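Local coordinates for protein probable thiol peroxidase (Chromobacterium violaceum, PDB 3KEB) that probably acts as a thiol peroxidase, a thioredoxin-fold enzyme of the redoxin family expected to reduce peroxides by thiol chemistry, at residues G19-K24 against A139-D144; G25-S30 against A146-Y151. All coordinates share one frame; numbering follows the deposited sequence.

Contact 1 (G19-K24 against A139-D144); sequences GDFPRK and AIILAD
Phe21 sets the CE1-CZ end of its ring against Ala139 and Ile141, and this is where the contact is tightest. Its CE1 lies 3.5 Å from Ala139 CB, with CZ of the same ring 3.8 Å from that methyl; the approach is oblique to the ring plane. Beside it the ring edge faces the Ile140 carbonyl, CZ standing 4.0 Å from Ile140 O, near the ring plane and without a hydrogen bond. Phe21 CG stands anti to the backbone N (chi1 -178°). Phe21 and Ile141 meet tip to tip, CZ 4.1 Å from Ile141 CG1. In the thioredoxin-like sheet, strand 139-143 runs between strands 51-55 and 149-154; the loop before strand 32-35 lies over the side bearing Ala139 and Ile141, while the CB of Ile140 points away from the loop, and its side chain touches Ile167 of helix 164-177. Packing is looser at Pro22, whose ring crosses the Ile141 side chain at about a right angle, CG 4.1 Å from CD1 of Ile141. Pro22 O hydrogen-bonds Ser152 OG on the neighbouring strand. On the solvent side Phe21 itself remains partly exposed, and Arg23 directs its CB away from the strand into an exposed position.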
loop_
_atom_site.group_PDB
_atom_site.type_symbol
_atom_site.label_atom_id
_atom_site.label_comp_id
_atom_site.label_asym_id
_atom_site.label_seq_id
_atom_site.Cartn_x
_atom_site.Cartn_y
_atom_site.Cartn_z
ATOM N N GLY A 19 15.034 -8.201 -10.598
ATOM C CA GLY A 19 14.301 -9.448 -10.750
ATOM C C GLY A 19 14.246 -9.865 -12.203
ATOM O O GLY A 19 14.658 -9.125 -13.082
ATOM N N ASP A 20 13.647 -11.017 -12.460
ATOM C CA ASP A 20 13.535 -11.590 -13.804
ATOM C C ASP A 20 12.144 -11.282 -14.368
ATOM O O ASP A 20 11.143 -11.873 -13.990
ATOM C CB ASP A 20 13.699 -13.101 -13.739
ATOM C CG ASP A 20 15.129 -13.530 -13.355
ATOM O OD1 ASP A 20 16.077 -12.723 -13.507
ATOM O OD2 ASP A 20 15.301 -14.695 -12.946
ATOM N N PHE A 21 12.117 -10.389 -15.312
ATOM C CA PHE A 21 10.855 -9.934 -15.894
ATOM C C PHE A 21 10.429 -10.993 -16.910
ATOM O O PHE A 21 11.289 -11.481 -17.687
ATOM C CB PHE A 21 11.093 -8.586 -16.562
ATOM C CG PHE A 21 9.835 -7.983 -17.178
ATOM C CD1 PHE A 21 8.802 -7.620 -16.398
ATOM C CD2 PHE A 21 9.767 -7.748 -18.537
ATOM C CE1 PHE A 21 7.690 -7.058 -16.947
ATOM C CE2 PHE A 21 8.656 -7.191 -19.110
ATOM C CZ PHE A 21 7.614 -6.849 -18.311
ATOM N N PRO A 22 9.163 -11.438 -16.864
ATOM C CA PRO A 22 8.716 -12.478 -17.828
ATOM C C PRO A 22 8.856 -12.063 -19.285
ATOM O O PRO A 22 8.677 -10.875 -19.642
ATOM C CB PRO A 22 7.252 -12.704 -17.476
ATOM C CG PRO A 22 7.162 -12.300 -16.039
ATOM C CD PRO A 22 8.076 -11.103 -15.925
ATOM N N ARG A 23 9.203 -13.047 -20.099
ATOM C CA ARG A 23 9.462 -12.846 -21.528
ATOM C C ARG A 23 8.506 -13.649 -22.376
ATOM O O ARG A 23 7.896 -14.613 -21.900
ATOM C CB ARG A 23 10.881 -13.282 -21.882
ATOM C CG ARG A 23 11.947 -12.387 -21.291
ATOM C CD ARG A 23 13.324 -12.711 -21.891
ATOM N NE ARG A 23 14.327 -12.758 -20.843
ATOM C CZ ARG A 23 15.521 -13.322 -20.982
ATOM N NH1 ARG A 23 15.876 -13.856 -22.139
ATOM N NH2 ARG A 23 16.361 -13.326 -19.959
ATOM N N LYS A 24 8.398 -13.259 -23.643
ATOM C CA LYS A 24 7.607 -13.977 -24.628
ATOM C C LYS A 24 7.926 -15.469 -24.548
ATOM O O LYS A 24 9.108 -15.854 -24.572
ATOM C CB LYS A 24 7.934 -13.452 -26.046
ATOM C CG LYS A 24 7.281 -14.282 -27.133
ATOM C CD LYS A 24 6.878 -13.488 -28.426
ATOM C CE LYS A 24 5.505 -14.047 -29.019
ATOM N NZ LYS A 24 4.329 -13.074 -29.370
ATOM N N ALA A 139 4.993 -1.805 -15.877
ATOM C CA ALA A 139 5.205 -2.862 -16.863
ATOM C C ALA A 139 3.878 -3.389 -17.384
ATOM O O ALA A 139 2.778 -3.124 -16.830
ATOM C CB ALA A 139 6.087 -4.000 -16.273
ATOM N N ILE A 140 3.956 -4.004 -18.545
ATOM C CA ILE A 140 2.769 -4.569 -19.155
ATOM C C ILE A 140 3.100 -5.909 -19.653
ATOM O O ILE A 140 4.186 -6.106 -20.197
ATOM C CB ILE A 140 2.183 -3.688 -20.298
ATOM C CG1 ILE A 140 0.871 -4.271 -20.812
ATOM C CG2 ILE A 140 3.184 -3.486 -21.496
ATOM C CD1 ILE A 140 0.025 -3.177 -21.628
ATOM N N ILE A 141 2.170 -6.839 -19.479
ATOM C CA ILE A 141 2.354 -8.218 -19.967
ATOM C C ILE A 141 1.069 -8.760 -20.526
ATOM O O ILE A 141 0.057 -8.806 -19.841
ATOM C CB ILE A 141 2.751 -9.172 -18.824
ATOM C CG1 ILE A 141 4.006 -8.701 -18.115
ATOM C CG2 ILE A 141 2.948 -10.640 -19.342
ATOM C CD1 ILE A 141 4.336 -9.505 -16.850
ATOM N N LEU A 142 1.103 -9.130 -21.799
ATOM C CA LEU A 142 -0.007 -9.777 -22.477
ATOM C C LEU A 142 0.232 -11.287 -22.408
ATOM O O LEU A 142 1.268 -11.798 -22.890
ATOM C CB LEU A 142 -0.065 -9.364 -23.943
ATOM C CG LEU A 142 -1.046 -10.088 -24.846
ATOM C CD1 LEU A 142 -2.499 -9.779 -24.454
ATOM C CD2 LEU A 142 -0.701 -9.779 -26.350
ATOM N N ALA A 143 -0.766 -11.989 -21.858
ATOM C CA ALA A 143 -0.728 -13.475 -21.725
ATOM C C ALA A 143 -2.025 -14.063 -22.230
ATOM O O ALA A 143 -3.104 -13.438 -22.122
ATOM C CB ALA A 143 -0.488 -13.912 -20.267
ATOM N N ASP A 144 -1.932 -15.233 -22.836
ATOM C CA ASP A 144 -3.131 -15.934 -23.281
ATOM C C ASP A 144 -3.836 -16.679 -22.139
ATOM O O ASP A 144 -3.430 -16.596 -20.980
ATOM C CB ASP A 144 -2.810 -16.839 -24.462
ATOM C CG ASP A 144 -1.808 -17.920 -24.152
ATOM O OD1 ASP A 144 -1.705 -18.358 -22.986
ATOM O OD2 ASP A 144 -1.150 -18.358 -25.143
#

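Contact 2 (G25-S30 against A146-Y151); sequences GDYLPS and ANVVHY
Tyr27 and Val148 form a single backbone bridge, their CA atoms 4.4 Å apart, although the two segments run in directions 109° apart. The bonds flanking the pair join Val149 N to Asp26 O (2.7 Å) and Leu28 N to Asn147 O (2.8 Å), the pattern of a non-hydrogen-bonded antiparallel pair. Both carbonyl oxygens also receive a CA-H contact, from Val148 and Tyr27 respectively. A third bond, Gly25 N to Val149 O, is almost straight at the hydrogen (176°), with the donor tilted from the carbonyl plane. Gly25 has a positive phi of 92°, where a CB would be jammed against the preceding carbonyl.

Among the side chains, Val148 CG2 sits over one face of the Tyr27 ring, 3.6 Å from its centroid and offset toward the rim, a CH-pi contact. At the ring's edge, CD1 of Tyr27 comes to 3.4 Å from Ala146 O. The buried Leu28 uses both branches: CD1 packs on CB of Asn147 (3.8 Å), CD2 on CG2 of Val149 (3.8 Å), crossing each at about a right angle; beyond them it meets Ile141 and Ala143. Asp26 turns its carboxylate to its own loop, where OD2 accepts from Arg23 N. Just past the bridge, His150 and Tyr151 both face Leu142 in a classic beta bulge. The bridge and its flanking bonds fasten the loop before strand 32-35 to the start of an edge strand, 149-154, of this chain's thioredoxin-like sheet.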
loop_
_atom_site.group_PDB
_atom_site.type_symbol
_atom_site.label_atom_id
_atom_site.label_comp_id
_atom_site.label_asym_id
_atom_site.label_seq_id
_atom_site.Cartn_x
_atom_site.Cartn_y
_atom_site.Cartn_z
ATOM N N GLY A 25 6.881 -16.287 -24.474
ATOM C CA GLY A 25 7.008 -17.725 -24.420
ATOM C C GLY A 25 7.069 -18.334 -23.032
ATOM O O GLY A 25 6.908 -19.550 -22.892
ATOM N N ASP A 26 7.324 -17.501 -22.029
ATOM C CA ASP A 26 7.259 -17.911 -20.623
ATOM C C ASP A 26 5.820 -18.139 -20.156
ATOM O O ASP A 26 4.880 -17.453 -20.619
ATOM C CB ASP A 26 7.864 -16.851 -19.672
ATOM C CG ASP A 26 9.348 -16.692 -19.772
ATOM O OD1 ASP A 26 10.034 -17.479 -20.467
ATOM O OD2 ASP A 26 9.843 -15.751 -19.074
ATOM N N TYR A 27 5.643 -19.078 -19.224
ATOM C CA TYR A 27 4.420 -19.175 -18.429
ATOM C C TYR A 27 4.532 -18.144 -17.297
ATOM O O TYR A 27 5.622 -17.967 -16.731
ATOM C CB TYR A 27 4.224 -20.577 -17.867
ATOM C CG TYR A 27 3.722 -21.595 -18.874
ATOM C CD1 TYR A 27 2.347 -21.814 -19.066
ATOM C CD2 TYR A 27 4.594 -22.335 -19.624
ATOM C CE1 TYR A 27 1.889 -22.771 -19.972
ATOM C CE2 TYR A 27 4.131 -23.281 -20.526
ATOM C CZ TYR A 27 2.774 -23.478 -20.698
ATOM O OH TYR A 27 2.342 -24.424 -21.608
ATOM N N LEU A 28 3.451 -17.408 -17.041
ATOM C CA LEU A 28 3.443 -16.436 -15.932
ATOM C C LEU A 28 3.848 -17.068 -14.623
ATOM O O LEU A 28 3.407 -18.224 -14.272
ATOM C CB LEU A 28 2.089 -15.759 -15.780
ATOM C CG LEU A 28 1.538 -14.856 -16.890
ATOM C CD1 LEU A 28 0.063 -14.647 -16.719
ATOM C CD2 LEU A 28 2.298 -13.522 -16.964
ATOM N N PRO A 29 4.699 -16.357 -13.864
ATOM C CA PRO A 29 4.933 -16.808 -12.476
ATOM C C PRO A 29 3.668 -16.750 -11.650
ATOM O O PRO A 29 2.837 -15.868 -11.854
ATOM C CB PRO A 29 5.980 -15.800 -11.930
ATOM C CG PRO A 29 6.725 -15.353 -13.142
ATOM C CD PRO A 29 5.578 -15.234 -14.201
ATOM N N SER A 30 3.528 -17.701 -10.724
ATOM C CA SER A 30 2.398 -17.736 -9.846
ATOM C C SER A 30 2.442 -16.505 -8.976
ATOM O O SER A 30 3.495 -15.900 -8.767
ATOM C CB SER A 30 2.401 -18.998 -8.994
ATOM O OG SER A 30 3.530 -18.961 -8.148
ATOM N N ALA A 146 -3.796 -19.734 -21.431
ATOM C CA ALA A 146 -2.873 -20.702 -20.837
ATOM C C ALA A 146 -1.777 -20.048 -19.962
ATOM O O ALA A 146 -0.860 -20.733 -19.477
ATOM C CB ALA A 146 -2.192 -21.546 -21.998
ATOM N N ASN A 147 -1.862 -18.741 -19.793
ATOM C CA ASN A 147 -0.875 -17.918 -19.089
ATOM C C ASN A 147 0.511 -17.928 -19.706
ATOM O O ASN A 147 1.494 -17.690 -19.047
ATOM C CB ASN A 147 -0.841 -18.241 -17.585
ATOM C CG ASN A 147 -2.182 -17.974 -16.926
ATOM O OD1 ASN A 147 -2.898 -16.952 -17.255
ATOM N ND2 ASN A 147 -2.597 -18.889 -16.081
ATOM N N VAL A 148 0.571 -18.135 -21.016
ATOM C CA VAL A 148 1.805 -17.958 -21.759
ATOM C C VAL A 148 1.908 -16.522 -22.216
ATOM O O VAL A 148 0.941 -15.942 -22.755
ATOM C CB VAL A 148 1.878 -18.926 -22.957
ATOM C CG1 VAL A 148 3.017 -18.549 -23.869
ATOM C CG2 VAL A 148 2.035 -20.330 -22.436
ATOM N N VAL A 149 3.104 -15.949 -22.029
ATOM C CA VAL A 149 3.388 -14.559 -22.393
ATOM C C VAL A 149 3.571 -14.396 -23.905
ATOM O O VAL A 149 4.359 -15.135 -24.520
ATOM C CB VAL A 149 4.641 -14.048 -21.626
ATOM C CG1 VAL A 149 5.022 -12.595 -22.012
ATOM C CG2 VAL A 149 4.378 -14.055 -20.108
ATOM N N HIS A 150 2.828 -13.449 -24.496
ATOM C CA HIS A 150 2.974 -13.068 -25.944
ATOM C C HIS A 150 3.714 -11.740 -26.183
ATOM O O HIS A 150 4.344 -11.520 -27.238
ATOM C CB HIS A 150 1.594 -12.964 -26.613
ATOM C CG HIS A 150 0.912 -14.278 -26.787
ATOM N ND1 HIS A 150 0.617 -14.811 -28.022
ATOM C CD2 HIS A 150 0.484 -15.179 -25.878
ATOM C CE1 HIS A 150 0.034 -15.984 -27.863
ATOM N NE2 HIS A 150 -0.053 -16.232 -26.570
ATOM N N TYR A 151 3.695 -10.875 -25.176
ATOM C CA TYR A 151 4.366 -9.582 -25.217
ATOM C C TYR A 151 4.626 -9.124 -23.788
ATOM O O TYR A 151 3.740 -9.261 -22.912
ATOM C CB TYR A 151 3.444 -8.534 -25.924
ATOM C CG TYR A 151 4.043 -7.199 -25.948
ATOM C CD1 TYR A 151 4.905 -6.854 -26.951
ATOM C CD2 TYR A 151 3.811 -6.276 -24.908
ATOM C CE1 TYR A 151 5.507 -5.583 -26.971
ATOM C CE2 TYR A 151 4.421 -4.997 -24.914
ATOM C CZ TYR A 151 5.246 -4.665 -25.966
ATOM O OH TYR A 151 5.886 -3.442 -26.043
#

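From the N terminus, the loop between strands 13-16 and 32-35 supplies the first half of both contacts in immediate succession, 19-24 and then 25-30. The chain next builds the other five strands of the central sheet (32-35 to 109-112) and returns more than a hundred residues later, as strand 139-143 for contact 1 and as the turn and start of strand 149-154 for contact 2. Each contact therefore closes a long loop, and the two loops cross, because their segments alternate. Strands 139-143 and 149-154 are sheet neighbours, so the contacts adjoin: Leu142 O accepts a probable hydrogen bond from His150 N, and Lys24 NZ reaches His150 O. Together they tie the early loop across the last two strands.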